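PDB 1PIW: NADP-dependent alcohol dehydrogenase 6 from Saccharomyces cerevisiae, which reduces a broad range of aromatic and aliphatic aldehydes to primary alcohols with NADPH, as a homodimeric zinc-dependent medium-chain dehydrogenase. Local coordinates for residues 32-37 with 140-145; 175-180 with 197-202. One frame throughout, in Å; residues are numbered along the deposited sequence.

Contact 1: 32-37 with 140-145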
loop_
_atom_site.group_PDB
_atom_site.type_symbol
_atom_site.label_atom_id
_atom_site.label_comp_id
_atom_site.label_asym_id
_atom_site.label_seq_id
_atom_site.Cartn_x
_atom_site.Cartn_y
_atom_site.Cartn_z
ATOM N N TYR A 32 11.715 30.071 -22.536
ATOM C CA TYR A 32 10.301 30.048 -22.868
ATOM C C TYR A 32 9.439 31.013 -22.083
ATOM O O TYR A 32 9.830 31.507 -21.028
ATOM C CB TYR A 32 9.779 28.618 -22.767
ATOM C CG TYR A 32 10.362 27.770 -23.874
ATOM C CD1 TYR A 32 10.749 26.447 -23.654
ATOM C CD2 TYR A 32 10.592 28.322 -25.132
ATOM C CE1 TYR A 32 11.367 25.697 -24.668
ATOM C CE2 TYR A 32 11.197 27.592 -26.140
ATOM C CZ TYR A 32 11.588 26.285 -25.912
ATOM O OH TYR A 32 12.216 25.592 -26.927
ATOM N N ASP A 33 8.263 31.280 -22.639
ATOM C CA ASP A 33 7.288 32.228 -22.104
ATOM C C ASP A 33 7.078 32.308 -20.594
ATOM O O ASP A 33 6.789 33.387 -20.073
ATOM C CB ASP A 33 5.962 31.997 -22.818
ATOM C CG ASP A 33 6.076 32.204 -24.323
ATOM O OD1 ASP A 33 5.284 31.593 -25.078
ATOM O OD2 ASP A 33 6.956 32.987 -24.754
ATOM N N HIS A 34 7.229 31.184 -19.895
ATOM C CA HIS A 34 7.050 31.147 -18.443
ATOM C C HIS A 34 8.356 30.866 -17.696
ATOM O O HIS A 34 8.416 31.009 -16.475
ATOM C CB HIS A 34 6.016 30.084 -18.063
ATOM C CG HIS A 34 4.666 30.311 -18.668
ATOM N ND1 HIS A 34 3.767 31.227 -18.164
ATOM C CD2 HIS A 34 4.071 29.759 -19.755
ATOM C CE1 HIS A 34 2.678 31.230 -18.913
ATOM N NE2 HIS A 34 2.836 30.349 -19.885
ATOM N N ASP A 35 9.401 30.465 -18.413
ATOM C CA ASP A 35 10.665 30.182 -17.751
ATOM C C ASP A 35 11.156 31.393 -16.964
ATOM O O ASP A 35 10.771 32.527 -17.231
ATOM C CB ASP A 35 11.742 29.771 -18.759
ATOM C CG ASP A 35 11.370 28.531 -19.549
ATOM O OD1 ASP A 35 10.659 27.656 -19.008
ATOM O OD2 ASP A 35 11.811 28.421 -20.710
ATOM N N ILE A 36 12.014 31.129 -15.988
ATOM C CA ILE A 36 12.600 32.155 -15.136
ATOM C C ILE A 36 14.081 31.851 -14.969
ATOM O O ILE A 36 14.474 30.693 -14.887
ATOM C CB ILE A 36 11.942 32.154 -13.743
ATOM C CG1 ILE A 36 10.539 32.732 -13.849
ATOM C CG2 ILE A 36 12.790 32.930 -12.748
ATOM C CD1 ILE A 36 9.827 32.796 -12.534
ATOM N N ASP A 37 14.909 32.884 -14.936
ATOM C CA ASP A 37 16.329 32.670 -14.754
ATOM C C ASP A 37 16.720 33.003 -13.331
ATOM O O ASP A 37 16.413 34.079 -12.809
ATOM C CB ASP A 37 17.139 33.490 -15.755
ATOM C CG ASP A 37 17.393 32.727 -17.033
ATOM O OD1 ASP A 37 16.646 31.764 -17.289
ATOM O OD2 ASP A 37 18.323 33.074 -17.783
ATOM N N ARG A 140 17.688 27.772 -15.483
ATOM C CA ARG A 140 16.544 28.283 -16.225
ATOM C C ARG A 140 15.385 27.351 -15.962
ATOM O O ARG A 140 15.401 26.201 -16.405
ATOM C CB ARG A 140 16.874 28.312 -17.712
ATOM C CG ARG A 140 15.738 28.742 -18.610
ATOM C CD ARG A 140 16.289 29.349 -19.889
ATOM N NE ARG A 140 17.099 30.518 -19.585
ATOM C CZ ARG A 140 17.978 31.046 -20.422
ATOM N NH1 ARG A 140 18.159 30.501 -21.615
ATOM N NH2 ARG A 140 18.662 32.122 -20.070
ATOM N N VAL A 141 14.378 27.854 -15.251
ATOM C CA VAL A 141 13.229 27.044 -14.868
ATOM C C VAL A 141 11.868 27.706 -15.021
ATOM O O VAL A 141 11.691 28.866 -14.660
ATOM C CB VAL A 141 13.362 26.617 -13.399
ATOM C CG1 VAL A 141 12.303 25.600 -13.046
ATOM C CG2 VAL A 141 14.742 26.075 -13.152
ATOM N N HIS A 142 10.909 26.945 -15.543
ATOM C CA HIS A 142 9.531 27.409 -15.720
ATOM C C HIS A 142 9.053 27.886 -14.337
ATOM O O HIS A 142 9.204 27.171 -13.344
ATOM C CB HIS A 142 8.695 26.232 -16.227
ATOM C CG HIS A 142 7.239 26.525 -16.395
ATOM N ND1 HIS A 142 6.467 27.068 -15.393
ATOM C CD2 HIS A 142 6.392 26.262 -17.420
ATOM C CE1 HIS A 142 5.207 27.124 -15.791
ATOM N NE2 HIS A 142 5.133 26.640 -17.018
ATOM N N GLU A 143 8.487 29.091 -14.276
ATOM C CA GLU A 143 8.037 29.684 -13.011
ATOM C C GLU A 143 7.175 28.823 -12.109
ATOM O O GLU A 143 7.230 28.960 -10.893
ATOM C CB GLU A 143 7.286 30.977 -13.269
ATOM C CG GLU A 143 5.971 30.767 -13.962
ATOM C CD GLU A 143 5.195 32.054 -14.120
ATOM O OE1 GLU A 143 4.097 32.012 -14.712
ATOM O OE2 GLU A 143 5.680 33.111 -13.653
ATOM N N HIS A 144 6.366 27.947 -12.687
ATOM C CA HIS A 144 5.510 27.115 -11.865
ATOM C C HIS A 144 6.301 26.304 -10.866
ATOM O O HIS A 144 5.766 25.903 -9.837
ATOM C CB HIS A 144 4.704 26.138 -12.705
ATOM C CG HIS A 144 3.891 25.182 -11.884
ATOM N ND1 HIS A 144 2.617 25.470 -11.447
ATOM C CD2 HIS A 144 4.196 23.969 -11.368
ATOM C CE1 HIS A 144 2.172 24.477 -10.699
ATOM N NE2 HIS A 144 3.111 23.554 -10.634
ATOM N N PHE A 145 7.572 26.055 -11.173
ATOM C CA PHE A 145 8.414 25.241 -10.310
ATOM C C PHE A 145 9.427 25.996 -9.506
ATOM O O PHE A 145 10.409 25.429 -9.045
ATOM C CB PHE A 145 9.110 24.159 -11.130
ATOM C CG PHE A 145 8.166 23.122 -11.669
ATOM C CD1 PHE A 145 7.439 23.357 -12.830
ATOM C CD2 PHE A 145 7.956 21.932 -10.980
ATOM C CE1 PHE A 145 6.513 22.422 -13.295
ATOM C CE2 PHE A 145 7.036 20.997 -11.439
ATOM C CZ PHE A 145 6.313 21.244 -12.597
#

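Contact 2: 175-180 with 197-202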
loop_
_atom_site.group_PDB
_atom_site.type_symbol
_atom_site.label_atom_id
_atom_site.label_comp_id
_atom_site.label_asym_id
_atom_site.label_seq_id
_atom_site.Cartn_x
_atom_site.Cartn_y
_atom_site.Cartn_z
ATOM N N ASN A 175 0.208 10.528 4.094
ATOM C CA ASN A 175 -0.105 9.324 4.848
ATOM C C ASN A 175 -0.407 9.465 6.342
ATOM O O ASN A 175 -0.148 8.557 7.142
ATOM C CB ASN A 175 0.998 8.310 4.613
ATOM C CG ASN A 175 1.093 7.916 3.172
ATOM O OD1 ASN A 175 0.167 7.332 2.625
ATOM N ND2 ASN A 175 2.206 8.246 2.535
ATOM N N GLY A 176 -0.954 10.613 6.717
ATOM C CA GLY A 176 -1.340 10.820 8.100
ATOM C C GLY A 176 -0.324 11.224 9.144
ATOM O O GLY A 176 -0.679 11.337 10.319
ATOM N N CYS A 177 0.925 11.427 8.763
ATOM C CA CYS A 177 1.890 11.837 9.764
ATOM C C CYS A 177 1.333 13.097 10.447
ATOM O O CYS A 177 0.913 14.045 9.782
ATOM C CB CYS A 177 3.249 12.130 9.113
ATOM S SG CYS A 177 4.490 12.817 10.243
ATOM N N GLY A 178 1.306 13.085 11.775
ATOM C CA GLY A 178 0.803 14.222 12.519
ATOM C C GLY A 178 0.609 13.801 13.960
ATOM O O GLY A 178 0.963 12.674 14.311
ATOM N N PRO A 179 0.030 14.663 14.817
ATOM C CA PRO A 179 -0.208 14.372 16.234
ATOM C C PRO A 179 -0.803 13.008 16.471
ATOM O O PRO A 179 -1.660 12.563 15.711
ATOM C CB PRO A 179 -1.173 15.466 16.653
ATOM C CG PRO A 179 -0.779 16.593 15.799
ATOM C CD PRO A 179 -0.589 15.948 14.453
ATOM N N GLY A 180 -0.336 12.344 17.521
ATOM C CA GLY A 180 -0.871 11.043 17.873
ATOM C C GLY A 180 -0.467 9.822 17.073
ATOM O O GLY A 180 -0.782 8.704 17.477
ATOM N N LEU A 197 13.301 15.203 11.569
ATOM C CA LEU A 197 12.945 16.525 12.060
ATOM C C LEU A 197 11.525 16.833 11.651
ATOM O O LEU A 197 10.639 16.952 12.491
ATOM C CB LEU A 197 13.863 17.590 11.471
ATOM C CG LEU A 197 15.330 17.347 11.763
ATOM C CD1 LEU A 197 16.142 18.525 11.273
ATOM C CD2 LEU A 197 15.514 17.122 13.260
ATOM N N ILE A 198 11.321 16.955 10.348
ATOM C CA ILE A 198 10.014 17.257 9.798
ATOM C C ILE A 198 8.941 16.372 10.425
ATOM O O ILE A 198 7.807 16.807 10.627
ATOM C CB ILE A 198 10.027 17.079 8.266
ATOM C CG1 ILE A 198 11.098 17.985 7.658
ATOM C CG2 ILE A 198 8.676 17.438 7.679
ATOM C CD1 ILE A 198 11.131 17.960 6.154
ATOM N N SER A 199 9.305 15.137 10.748
ATOM C CA SER A 199 8.359 14.209 11.350
ATOM C C SER A 199 7.845 14.808 12.646
ATOM O O SER A 199 6.637 14.959 12.861
ATOM C CB SER A 199 9.046 12.885 11.646
ATOM O OG SER A 199 8.124 11.971 12.199
ATOM N N LYS A 200 8.791 15.151 13.508
ATOM C CA LYS A 200 8.500 15.749 14.799
ATOM C C LYS A 200 7.727 17.062 14.653
ATOM O O LYS A 200 6.703 17.252 15.297
ATOM C CB LYS A 200 9.815 15.969 15.542
ATOM C CG LYS A 200 10.588 14.675 15.746
ATOM C CD LYS A 200 9.799 13.678 16.582
ATOM C CE LYS A 200 9.591 14.207 17.997
ATOM N NZ LYS A 200 8.506 13.502 18.749
ATOM N N ALA A 201 8.219 17.952 13.799
ATOM C CA ALA A 201 7.580 19.244 13.549
ATOM C C ALA A 201 6.096 19.072 13.276
ATOM O O ALA A 201 5.301 19.947 13.590
ATOM C CB ALA A 201 8.239 19.941 12.355
ATOM N N MET A 202 5.727 17.948 12.676
ATOM C CA MET A 202 4.330 17.697 12.373
ATOM C C MET A 202 3.593 17.176 13.591
ATOM O O MET A 202 2.364 17.224 13.643
ATOM C CB MET A 202 4.214 16.731 11.199
ATOM C CG MET A 202 4.409 17.440 9.874
ATOM S SD MET A 202 4.726 16.365 8.481
ATOM C CE MET A 202 3.151 15.608 8.229
#

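Contact 1: 32-37 with 140-145
Residues D35 to D37 and R140 to H142 pair as antiparallel neighbours, on strands 35-45 and 138-142 in the GroES-like domain. I36 and V141 form the hydrogen-bonded pair: V141 N reaches I36 O at 2.9 Å, and I36 N is bonded to V141 O. Beyond the strand end, E143 N donates to H34 O at 2.9 Å, which carries the pairing into the type I turn from Y32 to D35. The flanking pair D37 and R140 is non-hydrogen-bonded through the backbone and joined by a salt bridge instead. R140 grips D37 side-on, NE on OD1 at 2.7 Å and NH2 on OD2, each oxygen offering its syn lone pair; guanidinium and carboxylate planes lie only 8° apart. A bend at chi3 (-61°) sets NE for this grip, while NH1 bonds to K29 O. A methionine in place of R140 would probably leave the buried D37 carboxylate without its charged mate and K29 O without this donor. H34 and H142 run side by side, and CB of H34 sits over the centre of the H142 ring, 3.8 Å from its centroid, a CH-pi contact; the rings are near parallel (planes 22° apart) but slid well past one another. H142 ND1 in turn accepts H144 N in its ring plane. I36 CD1 lies against CB of E143; the OE2 of that side chain is hydrogen-bonded to S81 OG, S83 OG and N82 N. The whole is an antiparallel strand pair running out into a beta turn and a 3-10 segment, within the GroES-like fold of zinc-containing alcohol dehydrogenases.

Contact 2: 175-180 with 197-202
The loop 175-180 passes residues 197-202 of helix 190-202 with G178 and M202 nearest, their CA atoms 5.0 Å apart, and no hydrogen bond joins the two backbones. G176, at positive phi (81°), is the C-prime residue of a Schellman motif closing helix 161-174, with C177 N bonded to L172 O and G176 N to V173 O; this turn delivers C177 to the second helix. M202 carries most of the contact. Its CG stands anti to the carbonyl carbon, and a bend at chi3 (72°) turns the methyl CE in to lie 3.6 Å from C177 CB and close to C177 O. The thioether sulfur faces the thiol, SD to C177 SG 4.0 Å, and M202 CB lies as far from that same SG, so that CB, SD and CE of M202 all touch that sulfur. SG also comes within 4.0 Å of S199 O, a plain van der Waals approach, whereas the S199 hydroxyl is bonded to T206 OG1. The carbonyl of M202 meets the loop further on: G178 CA approaches M202 O at 3.6 Å in a CA-H...O contact, and P179 CD lies 3.3 Å from the same oxygen. Around the contact, C177 rests on L172 of helix 161-174 and, with S199, on V183 of strand 182-186, while M202 also packs on Y169 and V173 of helix 161-174 and on L313 of helix 304-316.

Contact 1 and contact 2 lie far apart, their centres 32 Å from each other and their nearest atoms about 17 Å. Both segments of contact 1 precede those of contact 2 in the sequence. Contact 1 belongs to the mixed sheet of the GroES-like part, joining strands 35-45 and 138-142. Contact 2 belongs to the Rossmann-type part, where the loop ahead of strand 182-186 meets helix 190-202, beside the six-stranded parallel sheet. They share no sheet or helix. Each thus joins elements within one half of this two-part dehydrogenase, the half with the zinc ligands C46 and H68 or the NADP-binding half.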